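Local coordinates for protein 4-amino-4-deoxy-L-arabinose transferase or related glycosyltransferases of PMT family (Cupriavidus metallidurans, PDB 5EZM) that probably transfers aminoarabinose from a polyprenyl-phosphate carrier to lipid A, as a zinc-containing membrane glycosyltransferase of the GT-C fold, at residues P479-Y484 and P537-M542; D490-F495 and W563-V568. One frame throughout, in Å; residues are numbered along the deposited sequence.

Contact 1: P479-Y484 and P537-M542; sequences PEMPLY and PAMAVM
Two parallel strands, 483-486 and 539-542, pair here in the middle of the mixed sheet of the C-terminal domain. In the manner of parallel pairing, Met539 bonds to residues on both flanks of Leu483. Its N-H points almost straight (171°) at Pro482 O, 3.1 Å from Met539 N and in the carbonyl plane, while Met539 O receives Tyr484 N at 2.9 Å from above its own carbonyl plane. Tyr484 O then takes Val541 N at 2.7 Å, nearly along the C=O axis. Proline is tolerated at 482 because this pairing uses its carbonyl and asks for no N-H, while its ring packs on Ala538 CB. Tyr484 has CG beside the backbone N (chi1 -62°), which turns the ring back toward the residues just ahead of both strands: CE2 touches Ala538 CB at 3.5 Å, and Pro482 CB lies over one face, offset toward the rim. The small Ala538 lets ring and proline close over its methyl. An alanine in place of Tyr484 would keep no ring and would probably loosen the packing on Ala538 and Pro482. On the other face Leu483, with CG anti to the backbone N, sets CD1 3.7 Å from Met539 CB and 3.6 Å from Val541 CG2. Strand 502-504 flanks the pair beside Leu483 and strand 566-569 beside Ala540, while helix 525-534 packs on the face of Tyr484 and Ala540, its Phe528 stacking edge-to-face with the tyrosine.

Contact 2: D490-F495 and W563-V568; sequences DHTLPF and WRRVVV
The side chain of Arg565 leaves the backbone just ahead of strand 566-569 and reaches the capped N-terminal turn of helix 493-497, where Asp490 forms an Asx turn. At CB the chain turns so that CG sits between the backbone N and the carbonyl carbon (chi1 48°), and it then runs straight to CD. This methylene lies 3.7 Å from Leu493 CD2, a greasy contact that leucine, in the first turn of the helix, is well placed to make; the same CD2 also reaches Val567 CG2 at 4.2 Å. A bend at chi3 (73°) swings the guanidinium across the end of Asp490, whose CG is anti to its backbone N. The grip is side-on: NE bonds to Asp490 OD1 and NH2 to OD2, the latter at 2.8 Å, each oxygen offering its syn lone pair. The two planar groups are nearly coplanar. NH2 also passes 3.5 Å from Thr492 OG1, although that hydroxyl is hydrogen-bonded to Ser465 O. The remaining nitrogen, NH1, turns to Asp562 OD2 in a second salt bridge and to Ala464 O, so the buried charges of Arg565 and Asp490 are probably well compensated. An arginine suits this place because one flat tip can serve carboxylates on two sides. Positive charge and the N-H groups at the start of the helix would probably keep Asp490 ionised. Its OD2 accepts from three donors: besides Arg565 NH2, Thr492 N lies 3.3 Å away on its anti lone pair, and Leu493 N approaches at 3.2 Å from above the carboxylate plane.

In the fold
Following the chain beyond the transmembrane helices, 479-484 comes first, leading into strand 483-486; the chain then turns through 490-495 and returns much later along 537-542 and then 563-568. Contact 1 closes a loop of 52 residues and contact 2 one of 67. Their segments alternate, so the loops cross rather than nest. The two contacts share the sheet: strands 539-542 and 566-569 run antiparallel side by side, with probable hydrogen bonds from Ala540 N to Val568 O and from Val566 N to Met542 O. Contact 1 thus joins two inner strands of the sheet, and contact 2 links the start of helix 493-497 to the beginning of the neighbouring strand 566-569.

Contact 1: P479-Y484 and P537-M542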
# COMPACT_ATOMS: atom_id res chain seq x y z
N PRO A 479 5.93 -29.36 8.98
CA PRO A 479 6.97 -28.35 8.72
C PRO A 479 8.26 -28.93 8.17
O PRO A 479 8.96 -28.24 7.42
CB PRO A 479 7.18 -27.70 10.09
CG PRO A 479 6.64 -28.67 11.07
CD PRO A 479 5.51 -29.36 10.39
N GLU A 480 8.60 -30.17 8.50
CA GLU A 480 9.79 -30.79 7.93
C GLU A 480 9.57 -31.31 6.52
O GLU A 480 10.54 -31.70 5.86
CB GLU A 480 10.29 -31.93 8.83
CG GLU A 480 9.27 -33.04 9.06
CD GLU A 480 8.36 -32.77 10.24
OE1 GLU A 480 8.42 -31.65 10.80
OE2 GLU A 480 7.58 -33.67 10.61
N MET A 481 8.34 -31.31 6.03
CA MET A 481 8.05 -31.74 4.67
C MET A 481 8.31 -30.60 3.69
O MET A 481 7.96 -29.45 3.98
CB MET A 481 6.60 -32.19 4.54
CG MET A 481 6.38 -33.67 4.69
SD MET A 481 4.66 -34.07 4.38
CE MET A 481 4.46 -33.39 2.74
N PRO A 482 8.89 -30.89 2.53
CA PRO A 482 8.99 -29.86 1.50
C PRO A 482 7.64 -29.58 0.87
O PRO A 482 6.78 -30.46 0.76
CB PRO A 482 9.95 -30.48 0.47
CG PRO A 482 10.60 -31.62 1.16
CD PRO A 482 9.62 -32.11 2.17
N LEU A 483 7.44 -28.33 0.47
CA LEU A 483 6.29 -27.92 -0.33
C LEU A 483 6.86 -27.25 -1.57
O LEU A 483 7.11 -26.04 -1.59
CB LEU A 483 5.36 -27.00 0.46
CG LEU A 483 4.16 -26.47 -0.32
CD1 LEU A 483 3.25 -27.60 -0.78
CD2 LEU A 483 3.39 -25.44 0.50
N TYR A 484 7.08 -28.05 -2.62
CA TYR A 484 7.71 -27.54 -3.83
C TYR A 484 6.78 -26.59 -4.57
O TYR A 484 5.58 -26.84 -4.71
CB TYR A 484 8.09 -28.70 -4.75
CG TYR A 484 9.09 -29.66 -4.16
CD1 TYR A 484 10.43 -29.33 -4.07
CD2 TYR A 484 8.69 -30.92 -3.72
CE1 TYR A 484 11.35 -30.21 -3.54
CE2 TYR A 484 9.61 -31.80 -3.19
CZ TYR A 484 10.93 -31.44 -3.10
OH TYR A 484 11.85 -32.33 -2.58
N PRO A 537 9.01 -38.09 1.00
CA PRO A 537 7.62 -37.71 0.75
C PRO A 537 7.44 -36.21 0.91
O PRO A 537 7.86 -35.62 1.91
CB PRO A 537 6.83 -38.51 1.80
CG PRO A 537 7.83 -38.83 2.86
CD PRO A 537 9.12 -39.04 2.13
N ALA A 538 6.81 -35.60 -0.08
CA ALA A 538 6.62 -34.16 -0.08
C ALA A 538 5.35 -33.80 -0.84
O ALA A 538 4.70 -34.66 -1.44
CB ALA A 538 7.84 -33.44 -0.67
N MET A 539 5.01 -32.52 -0.80
CA MET A 539 3.90 -31.97 -1.56
C MET A 539 4.44 -30.96 -2.56
O MET A 539 5.61 -30.57 -2.52
CB MET A 539 2.87 -31.30 -0.65
CG MET A 539 2.11 -32.27 0.24
SD MET A 539 0.79 -31.45 1.15
CE MET A 539 0.17 -32.81 2.13
N ALA A 540 3.57 -30.53 -3.47
CA ALA A 540 3.95 -29.55 -4.48
C ALA A 540 2.73 -28.73 -4.86
O ALA A 540 1.61 -29.24 -4.90
CB ALA A 540 4.54 -30.22 -5.72
N VAL A 541 2.96 -27.45 -5.14
CA VAL A 541 1.94 -26.53 -5.63
C VAL A 541 2.30 -26.16 -7.06
O VAL A 541 3.45 -25.82 -7.35
CB VAL A 541 1.85 -25.27 -4.75
CG1 VAL A 541 0.76 -24.34 -5.27
CG2 VAL A 541 1.58 -25.65 -3.31
N MET A 542 1.31 -26.22 -7.95
CA MET A 542 1.56 -25.88 -9.35
C MET A 542 0.28 -25.32 -9.95
O MET A 542 -0.78 -25.35 -9.33
CB MET A 542 2.05 -27.10 -10.14
CG MET A 542 1.03 -28.22 -10.22
SD MET A 542 1.79 -29.80 -10.64
CE MET A 542 2.83 -30.06 -9.21

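Contact 2: D490-F495 and W563-V568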
# COMPACT_ATOMS: atom_id res chain seq x y z
N ASP A 490 3.61 -18.95 -5.40
CA ASP A 490 2.36 -18.67 -4.71
C ASP A 490 2.63 -17.68 -3.58
O ASP A 490 3.44 -17.95 -2.69
CB ASP A 490 1.75 -19.96 -4.17
CG ASP A 490 0.26 -19.85 -3.94
OD1 ASP A 490 -0.45 -20.82 -4.23
OD2 ASP A 490 -0.20 -18.78 -3.47
N HIS A 491 1.95 -16.53 -3.62
CA HIS A 491 2.24 -15.46 -2.68
C HIS A 491 1.38 -15.50 -1.42
O HIS A 491 1.72 -14.83 -0.44
CB HIS A 491 2.07 -14.11 -3.35
CG HIS A 491 3.10 -13.82 -4.41
ND1 HIS A 491 4.39 -13.45 -4.11
CD2 HIS A 491 3.02 -13.85 -5.76
CE1 HIS A 491 5.06 -13.25 -5.23
NE2 HIS A 491 4.25 -13.49 -6.25
N THR A 492 0.29 -16.25 -1.42
CA THR A 492 -0.63 -16.25 -0.28
C THR A 492 -0.74 -17.59 0.42
O THR A 492 -0.88 -17.63 1.64
CB THR A 492 -2.03 -15.81 -0.74
OG1 THR A 492 -2.48 -16.67 -1.79
CG2 THR A 492 -1.98 -14.37 -1.24
N LEU A 493 -0.69 -18.70 -0.32
CA LEU A 493 -0.88 -20.01 0.30
C LEU A 493 0.23 -20.37 1.29
O LEU A 493 -0.11 -20.90 2.37
CB LEU A 493 -1.00 -21.09 -0.78
CG LEU A 493 -1.27 -22.51 -0.27
CD1 LEU A 493 -2.62 -22.57 0.43
CD2 LEU A 493 -1.21 -23.51 -1.40
N PRO A 494 1.52 -20.13 1.02
CA PRO A 494 2.52 -20.44 2.06
C PRO A 494 2.30 -19.69 3.36
O PRO A 494 2.54 -20.26 4.43
CB PRO A 494 3.85 -20.05 1.39
CG PRO A 494 3.49 -19.28 0.18
CD PRO A 494 2.15 -19.76 -0.25
N PHE A 495 1.82 -18.44 3.30
CA PHE A 495 1.51 -17.72 4.54
C PHE A 495 0.43 -18.43 5.32
O PHE A 495 0.56 -18.65 6.53
CB PHE A 495 1.08 -16.28 4.23
CG PHE A 495 0.62 -15.51 5.44
CD1 PHE A 495 1.54 -14.88 6.27
CD2 PHE A 495 -0.73 -15.42 5.75
CE1 PHE A 495 1.12 -14.17 7.39
CE2 PHE A 495 -1.16 -14.70 6.87
CZ PHE A 495 -0.24 -14.08 7.68
N TRP A 563 -9.22 -22.68 -8.05
CA TRP A 563 -9.23 -22.20 -9.42
C TRP A 563 -7.85 -21.82 -9.94
O TRP A 563 -7.65 -21.74 -11.15
CB TRP A 563 -10.17 -21.01 -9.56
CG TRP A 563 -11.60 -21.36 -9.39
CD1 TRP A 563 -12.43 -20.97 -8.38
CD2 TRP A 563 -12.39 -22.18 -10.26
NE1 TRP A 563 -13.69 -21.50 -8.56
CE2 TRP A 563 -13.69 -22.24 -9.71
CE3 TRP A 563 -12.13 -22.86 -11.45
CZ2 TRP A 563 -14.72 -22.95 -10.32
CZ3 TRP A 563 -13.15 -23.58 -12.04
CH2 TRP A 563 -14.43 -23.62 -11.48
N ARG A 564 -6.88 -21.60 -9.05
CA ARG A 564 -5.57 -21.10 -9.45
C ARG A 564 -4.42 -22.06 -9.16
O ARG A 564 -3.30 -21.79 -9.61
CB ARG A 564 -5.29 -19.76 -8.77
CG ARG A 564 -6.26 -18.64 -9.15
CD ARG A 564 -5.86 -17.30 -8.54
NE ARG A 564 -4.53 -16.87 -8.97
CZ ARG A 564 -3.43 -16.97 -8.23
NH1 ARG A 564 -3.50 -17.49 -7.01
NH2 ARG A 564 -2.27 -16.56 -8.70
N ARG A 565 -4.65 -23.14 -8.42
CA ARG A 565 -3.55 -23.99 -8.01
C ARG A 565 -4.03 -25.42 -7.82
O ARG A 565 -5.18 -25.68 -7.46
CB ARG A 565 -2.91 -23.47 -6.71
CG ARG A 565 -3.91 -23.12 -5.62
CD ARG A 565 -3.28 -22.65 -4.32
NE ARG A 565 -2.73 -21.30 -4.39
CZ ARG A 565 -3.46 -20.18 -4.37
NH1 ARG A 565 -4.78 -20.22 -4.31
NH2 ARG A 565 -2.85 -19.00 -4.42
N VAL A 566 -3.12 -26.35 -8.11
CA VAL A 566 -3.26 -27.77 -7.81
C VAL A 566 -2.16 -28.13 -6.82
O VAL A 566 -1.00 -27.77 -7.02
CB VAL A 566 -3.16 -28.64 -9.08
CG1 VAL A 566 -3.42 -30.10 -8.75
CG2 VAL A 566 -4.12 -28.14 -10.15
N VAL A 567 -2.54 -28.83 -5.75
CA VAL A 567 -1.62 -29.21 -4.68
C VAL A 567 -1.62 -30.73 -4.58
O VAL A 567 -2.66 -31.34 -4.30
CB VAL A 567 -2.00 -28.58 -3.33
CG1 VAL A 567 -0.99 -28.96 -2.27
CG2 VAL A 567 -2.10 -27.06 -3.47
N VAL A 568 -0.45 -31.33 -4.80
CA VAL A 568 -0.31 -32.77 -4.95
C VAL A 568 0.72 -33.29 -3.95
O VAL A 568 1.46 -32.53 -3.32
CB VAL A 568 0.09 -33.16 -6.38
CG1 VAL A 568 -0.93 -32.63 -7.38
CG2 VAL A 568 1.47 -32.62 -6.70